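Local coordinates for putative GAF sensor protein (Burkholderia vietnamiensis, PDB 5HL6) that probably reduces the free R-form of methionine sulfoxide, being a GAF-domain protein of the free methionine sulfoxide reductase family, at residues L27-R32 and L161-F165; S55-L59 and S144-F150. All coordinates share one frame; numbering follows the deposited sequence.

Contact 1. Residues L27-R32 and L161-F165; sequences LAEQAR and LCRVF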
loop_
_atom_site.group_PDB
_atom_site.type_symbol
_atom_site.label_atom_id
_atom_site.label_comp_id
_atom_site.label_asym_id
_atom_site.label_seq_id
_atom_site.Cartn_x
_atom_site.Cartn_y
_atom_site.Cartn_z
ATOM N N LEU B 27 -4.216 -18.519 4.477
ATOM C CA LEU B 27 -3.944 -17.191 3.938
ATOM C C LEU B 27 -4.017 -17.178 2.412
ATOM O O LEU B 27 -4.470 -16.189 1.823
ATOM C CB LEU B 27 -2.576 -16.713 4.438
ATOM C CG LEU B 27 -2.191 -15.247 4.240
ATOM C CD1 LEU B 27 -3.296 -14.327 4.734
ATOM C CD2 LEU B 27 -0.884 -14.936 4.963
ATOM N N ALA B 28 -3.619 -18.280 1.763
ATOM C CA ALA B 28 -3.712 -18.373 0.309
ATOM C C ALA B 28 -5.161 -18.336 -0.158
ATOM O O ALA B 28 -5.479 -17.723 -1.186
ATOM C CB ALA B 28 -3.031 -19.654 -0.176
ATOM N N GLU B 29 -6.053 -19.002 0.573
ATOM C CA GLU B 29 -7.465 -18.958 0.203
ATOM C C GLU B 29 -8.040 -17.567 0.420
ATOM O O GLU B 29 -8.837 -17.084 -0.392
ATOM C CB GLU B 29 -8.258 -20.000 0.991
ATOM C CG GLU B 29 -9.765 -19.898 0.794
ATOM C CD GLU B 29 -10.198 -20.032 -0.668
ATOM O OE1 GLU B 29 -9.720 -20.961 -1.356
ATOM O OE2 GLU B 29 -11.021 -19.206 -1.128
ATOM N N GLN B 30 -7.640 -16.901 1.509
ATOM C CA GLN B 30 -8.049 -15.516 1.715
ATOM C C GLN B 30 -7.543 -14.630 0.588
ATOM O O GLN B 30 -8.287 -13.796 0.055
ATOM C CB GLN B 30 -7.531 -14.998 3.052
ATOM C CG GLN B 30 -8.143 -15.624 4.268
ATOM C CD GLN B 30 -7.535 -15.059 5.524
ATOM O OE1 GLN B 30 -6.424 -15.426 5.906
ATOM N NE2 GLN B 30 -8.246 -14.138 6.165
ATOM N N ALA B 31 -6.265 -14.793 0.220
ATOM C CA ALA B 31 -5.696 -14.024 -0.882
ATOM C C ALA B 31 -6.446 -14.282 -2.182
ATOM O O ALA B 31 -6.727 -13.346 -2.940
ATOM C CB ALA B 31 -4.210 -14.353 -1.046
ATOM N N ARG B 32 -6.766 -15.549 -2.461
ATOM C CA ARG B 32 -7.573 -15.868 -3.634
ATOM C C ARG B 32 -8.904 -15.126 -3.597
ATOM O O ARG B 32 -9.291 -14.467 -4.569
ATOM C CB ARG B 32 -7.809 -17.378 -3.709
ATOM C CG ARG B 32 -8.589 -17.846 -4.939
ATOM C CD ARG B 32 -8.715 -19.373 -4.968
ATOM N NE ARG B 32 -7.408 -20.031 -4.875
ATOM C CZ ARG B 32 -6.958 -20.682 -3.802
ATOM N NH1 ARG B 32 -7.711 -20.789 -2.715
ATOM N NH2 ARG B 32 -5.753 -21.236 -3.818
ATOM N N LEU B 161 1.789 -18.102 -1.737
ATOM C CA LEU B 161 1.022 -16.856 -1.761
ATOM C C LEU B 161 1.263 -16.101 -3.059
ATOM O O LEU B 161 0.322 -15.585 -3.671
ATOM C CB LEU B 161 1.376 -15.970 -0.559
ATOM C CG LEU B 161 0.989 -16.477 0.829
ATOM C CD1 LEU B 161 1.354 -15.467 1.890
ATOM C CD2 LEU B 161 -0.513 -16.801 0.873
ATOM N N CYS B 162 2.526 -16.042 -3.505
ATOM C CA CYS B 162 2.831 -15.317 -4.731
ATOM C C CYS B 162 2.213 -15.991 -5.952
ATOM O O CYS B 162 1.805 -15.296 -6.887
ATOM C CB CYS B 162 4.346 -15.152 -4.885
ATOM S SG CYS B 162 5.031 -13.984 -3.653
ATOM N N ARG B 163 2.107 -17.327 -5.961
ATOM C CA ARG B 163 1.410 -17.990 -7.061
ATOM C C ARG B 163 -0.045 -17.541 -7.135
ATOM O O ARG B 163 -0.602 -17.395 -8.230
ATOM C CB ARG B 163 1.487 -19.511 -6.922
ATOM C CG ARG B 163 2.853 -20.068 -7.253
ATOM C CD ARG B 163 2.817 -21.578 -7.497
ATOM N NE ARG B 163 2.648 -22.341 -6.264
ATOM C CZ ARG B 163 3.632 -22.608 -5.407
ATOM N NH1 ARG B 163 4.860 -22.157 -5.639
ATOM N NH2 ARG B 163 3.384 -23.314 -4.310
ATOM N N VAL B 164 -0.681 -17.317 -5.982
ATOM C CA VAL B 164 -2.060 -16.835 -5.997
ATOM C C VAL B 164 -2.127 -15.458 -6.641
ATOM O O VAL B 164 -2.976 -15.197 -7.502
ATOM C CB VAL B 164 -2.649 -16.824 -4.576
ATOM C CG1 VAL B 164 -3.961 -16.054 -4.557
ATOM C CG2 VAL B 164 -2.862 -18.250 -4.096
ATOM N N PHE B 165 -1.227 -14.553 -6.236
ATOM C CA PHE B 165 -1.251 -13.202 -6.791
ATOM C C PHE B 165 -0.986 -13.224 -8.287
ATOM O O PHE B 165 -1.700 -12.592 -9.071
ATOM C CB PHE B 165 -0.223 -12.295 -6.097
ATOM C CG PHE B 165 -0.137 -10.929 -6.725
ATOM C CD1 PHE B 165 -1.077 -9.961 -6.420
ATOM C CD2 PHE B 165 0.848 -10.635 -7.658
ATOM C CE1 PHE B 165 -1.033 -8.713 -7.021
ATOM C CE2 PHE B 165 0.901 -9.392 -8.255
ATOM C CZ PHE B 165 -0.041 -8.431 -7.934
#
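V164 brings its CG2 methyl up to the R32 guanidinium obliquely, 4.2 Å from NH2, while the backbone oxygen A28 O sits off-centre over one face of that flat group. The carboxylate of E29, on the same helix, lies at the guanidinium's edge and in its plane; the pair is modelled too close, so the detail of this salt bridge is doubtful. R32 bends at chi3 (-54°), which folds the chain back along its own helix toward E29 and V164. The other methyl of V164 meets the backbone. With CG1 anti to the backbone N (chi1 168°), that branch reaches across to helix 27-32, 3.5 Å from R32 N and 3.9 Å from A31 CB, leaving CG2 to face A28 and the guanidinium. In the GAF domain the two segments, on helices 20-35 and 152-176, run almost parallel on one side of the antiparallel sheet, their axes 13° apart in direction and 9.2 Å at closest approach. Where they approach, A28 and A31 present only methyls. L161, one turn before V164, crosses L27 at about a right angle. Its CD2 lies against the backbone of A28, 3.6 Å from A28 N, and its CD1 meets L27 CD2 at 3.8 Å. Beyond this apolar seam, L27 continues onto L51 and L161 onto F48, both on helix 41-55.

Contact 2. Residues S55-L59 and S144-F150; sequences SLDRL and SPVAARF. With EDO (1,2-ethanediol), chain C.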
loop_
_atom_site.group_PDB
_atom_site.type_symbol
_atom_site.label_atom_id
_atom_site.label_comp_id
_atom_site.label_asym_id
_atom_site.label_seq_id
_atom_site.Cartn_x
_atom_site.Cartn_y
_atom_site.Cartn_z
ATOM N N SER B 55 -1.582 -10.472 8.554
ATOM C CA SER B 55 -1.881 -11.841 8.954
ATOM C C SER B 55 -0.701 -12.577 9.579
ATOM O O SER B 55 -0.921 -13.577 10.270
ATOM C CB SER B 55 -2.384 -12.642 7.747
ATOM O OG SER B 55 -3.512 -12.002 7.168
ATOM N N LEU B 56 0.532 -12.126 9.358
ATOM C CA LEU B 56 1.717 -12.758 9.926
ATOM C C LEU B 56 2.356 -11.843 10.965
ATOM O O LEU B 56 2.410 -10.623 10.781
ATOM C CB LEU B 56 2.727 -13.103 8.829
ATOM C CG LEU B 56 2.131 -13.875 7.650
ATOM C CD1 LEU B 56 3.090 -13.892 6.492
ATOM C CD2 LEU B 56 1.762 -15.294 8.037
ATOM N N ASP B 57 2.833 -12.428 12.059
ATOM C CA ASP B 57 3.397 -11.619 13.130
ATOM C C ASP B 57 4.880 -11.359 12.872
ATOM O O ASP B 57 5.502 -11.967 11.997
ATOM C CB ASP B 57 3.183 -12.291 14.491
ATOM C CG ASP B 57 4.135 -13.453 14.740
ATOM O OD1 ASP B 57 4.582 -14.097 13.767
ATOM O OD2 ASP B 57 4.431 -13.728 15.921
ATOM N N ARG B 58 5.434 -10.408 13.623
ATOM C CA ARG B 58 6.868 -10.114 13.599
ATOM C C ARG B 58 7.351 -9.723 12.201
ATOM O O ARG B 58 8.378 -10.207 11.721
ATOM C CB ARG B 58 7.668 -11.303 14.138
ATOM C CG ARG B 58 7.351 -11.671 15.578
ATOM C CD ARG B 58 8.136 -12.905 16.010
ATOM N NE ARG B 58 7.799 -14.086 15.214
ATOM C CZ ARG B 58 8.584 -15.154 15.085
ATOM N NH1 ARG B 58 9.762 -15.194 15.693
ATOM N NH2 ARG B 58 8.196 -16.180 14.340
ATOM N N LEU B 59 6.595 -8.840 11.540
ATOM C CA LEU B 59 6.960 -8.288 10.242
ATOM C C LEU B 59 7.127 -6.776 10.346
ATOM O O LEU B 59 6.461 -6.118 11.150
ATOM C CB LEU B 59 5.905 -8.596 9.175
ATOM C CG LEU B 59 5.603 -10.056 8.848
ATOM C CD1 LEU B 59 4.669 -10.126 7.651
ATOM C CD2 LEU B 59 6.899 -10.807 8.570
ATOM N N SER B 144 11.488 -8.800 8.453
ATOM C CA SER B 144 11.207 -8.940 9.871
ATOM C C SER B 144 12.315 -8.267 10.662
ATOM O O SER B 144 13.473 -8.285 10.235
ATOM C CB SER B 144 11.128 -10.421 10.268
ATOM O OG SER B 144 11.072 -10.590 11.678
ATOM N N PRO B 145 11.994 -7.652 11.805
ATOM C CA PRO B 145 13.047 -7.125 12.682
ATOM C C PRO B 145 13.684 -8.182 13.565
ATOM O O PRO B 145 14.552 -7.843 14.378
ATOM C CB PRO B 145 12.304 -6.076 13.525
ATOM C CG PRO B 145 10.897 -6.589 13.603
ATOM C CD PRO B 145 10.641 -7.365 12.325
ATOM N N VAL B 146 13.286 -9.444 13.418
ATOM C CA VAL B 146 13.796 -10.550 14.221
ATOM C C VAL B 146 14.704 -11.411 13.351
ATOM O O VAL B 146 14.379 -11.703 12.194
ATOM C CB VAL B 146 12.639 -11.382 14.812
ATOM C CG1 VAL B 146 13.174 -12.612 15.531
ATOM C CG2 VAL B 146 11.796 -10.533 15.752
ATOM N N ALA B 147 15.842 -11.817 13.909
ATOM C CA ALA B 147 16.772 -12.668 13.176
ATOM C C ALA B 147 16.143 -14.026 12.875
ATOM O O ALA B 147 15.455 -14.611 13.718
ATOM C CB ALA B 147 18.061 -12.848 13.976
ATOM N N ALA B 148 16.369 -14.515 11.652
ATOM C CA ALA B 148 15.920 -15.842 11.222
ATOM C C ALA B 148 14.417 -16.039 11.430
ATOM O O ALA B 148 13.962 -17.095 11.878
ATOM C CB ALA B 148 16.716 -16.938 11.934
ATOM N N ARG B 149 13.631 -15.014 11.096
ATOM C CA ARG B 149 12.180 -15.145 11.187
ATOM C C ARG B 149 11.626 -16.107 10.138
ATOM O O ARG B 149 10.587 -16.739 10.372
ATOM C CB ARG B 149 11.533 -13.764 11.055
ATOM C CG ARG B 149 10.059 -13.740 10.635
ATOM C CD ARG B 149 9.132 -14.084 11.784
ATOM N NE ARG B 149 7.720 -13.923 11.426
ATOM C CZ ARG B 149 6.994 -14.847 10.806
ATOM N NH1 ARG B 149 7.547 -16.001 10.452
ATOM N NH2 ARG B 149 5.713 -14.620 10.536
ATOM N N PHE B 150 12.301 -16.251 8.998
ATOM C CA PHE B 150 11.803 -17.041 7.878
ATOM C C PHE B 150 12.647 -18.298 7.692
ATOM O O PHE B 150 13.873 -18.219 7.548
ATOM C CB PHE B 150 11.796 -16.215 6.588
ATOM C CG PHE B 150 11.094 -14.890 6.723
ATOM C CD1 PHE B 150 9.714 -14.833 6.830
ATOM C CD2 PHE B 150 11.814 -13.703 6.747
ATOM C CE1 PHE B 150 9.065 -13.615 6.961
ATOM C CE2 PHE B 150 11.173 -12.483 6.883
ATOM C CZ PHE B 150 9.798 -12.440 6.988
HETATM C C1 EDO C . 3.109 -6.805 11.172
HETATM O O1 EDO C . 3.644 -7.980 11.802
HETATM C C2 EDO C . 1.684 -6.553 11.656
HETATM O O2 EDO C . 0.898 -7.732 11.434
HETATM O O HOH W 1 9.041 -18.300 12.401
#
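R149 and R58 lie one over the other with their guanidinium planes only 11° apart. R149 CD, rather than the centre of its charged group, rests over one face of the R58 guanidinium, 3.4 Å from R58 NH2 and displaced toward the rim. Two like charges thus come close, and D57 probably eases the repulsion. Its backbone oxygen lies at the edge of the R149 guanidinium, in plane, and is gripped side-on by two nitrogens: R149 NE and R149 NH2 each donate to D57 O at 3.0 Å. The D57 carboxylate is turned 61° from the R149 guanidinium; OD1 stands well out of that plane, so it adds charge attraction to R149 NH2 without receiving an N-H. D57 OD2 also forms a salt bridge with R58 NE.

With chi1 at 159°, R149 CG stands anti to the backbone N and over the centre of the F150 ring; the bend at chi2 then sends CD and the guanidinium toward D57. At that ring's edge, L59 CD2 meets F150 CZ at 3.7 Å, the two side chains crossing at about a right angle. Further along, S144 OG donates to R58 O at 2.7 Å and accepts from V146 N. A water joins R149 O to R58 NH2, the latter bond weak. On the 55-59 side, O1 of an ethanediol, probably from the crystallisation liquor, donates to L56 O and accepts from L59 N.

The loop leading from helix 41-55 into strand 61-67 is thereby pinned to the loop between strand 136-144 and helix 152-176, at the ends of neighbouring antiparallel strands of the GAF sheet; in the second loop, an ST turn at S144 runs into a type II beta turn, V146 to R149.

In the fold
From the N terminus, helix 20-35 supplies the first half of contact 1, and its partner comes only in helix 152-176, so contact 1 closes a loop of 128 residues that contains the whole sheet. Inside that loop, contact 2 opens at the end of helix 41-55 and closes just before helix 152-176; the strands lie between its halves, the last ending at S144. The two contacts therefore nest without crossing. Contact 1 ties the terminal helices together, and contact 2 joins two loops at one end of the sheet. Their centres are 19 Å apart, yet they meet through L27, whose CD1 lies 3.4 Å from S55 OG and whose CD2 packs on L56 CD2.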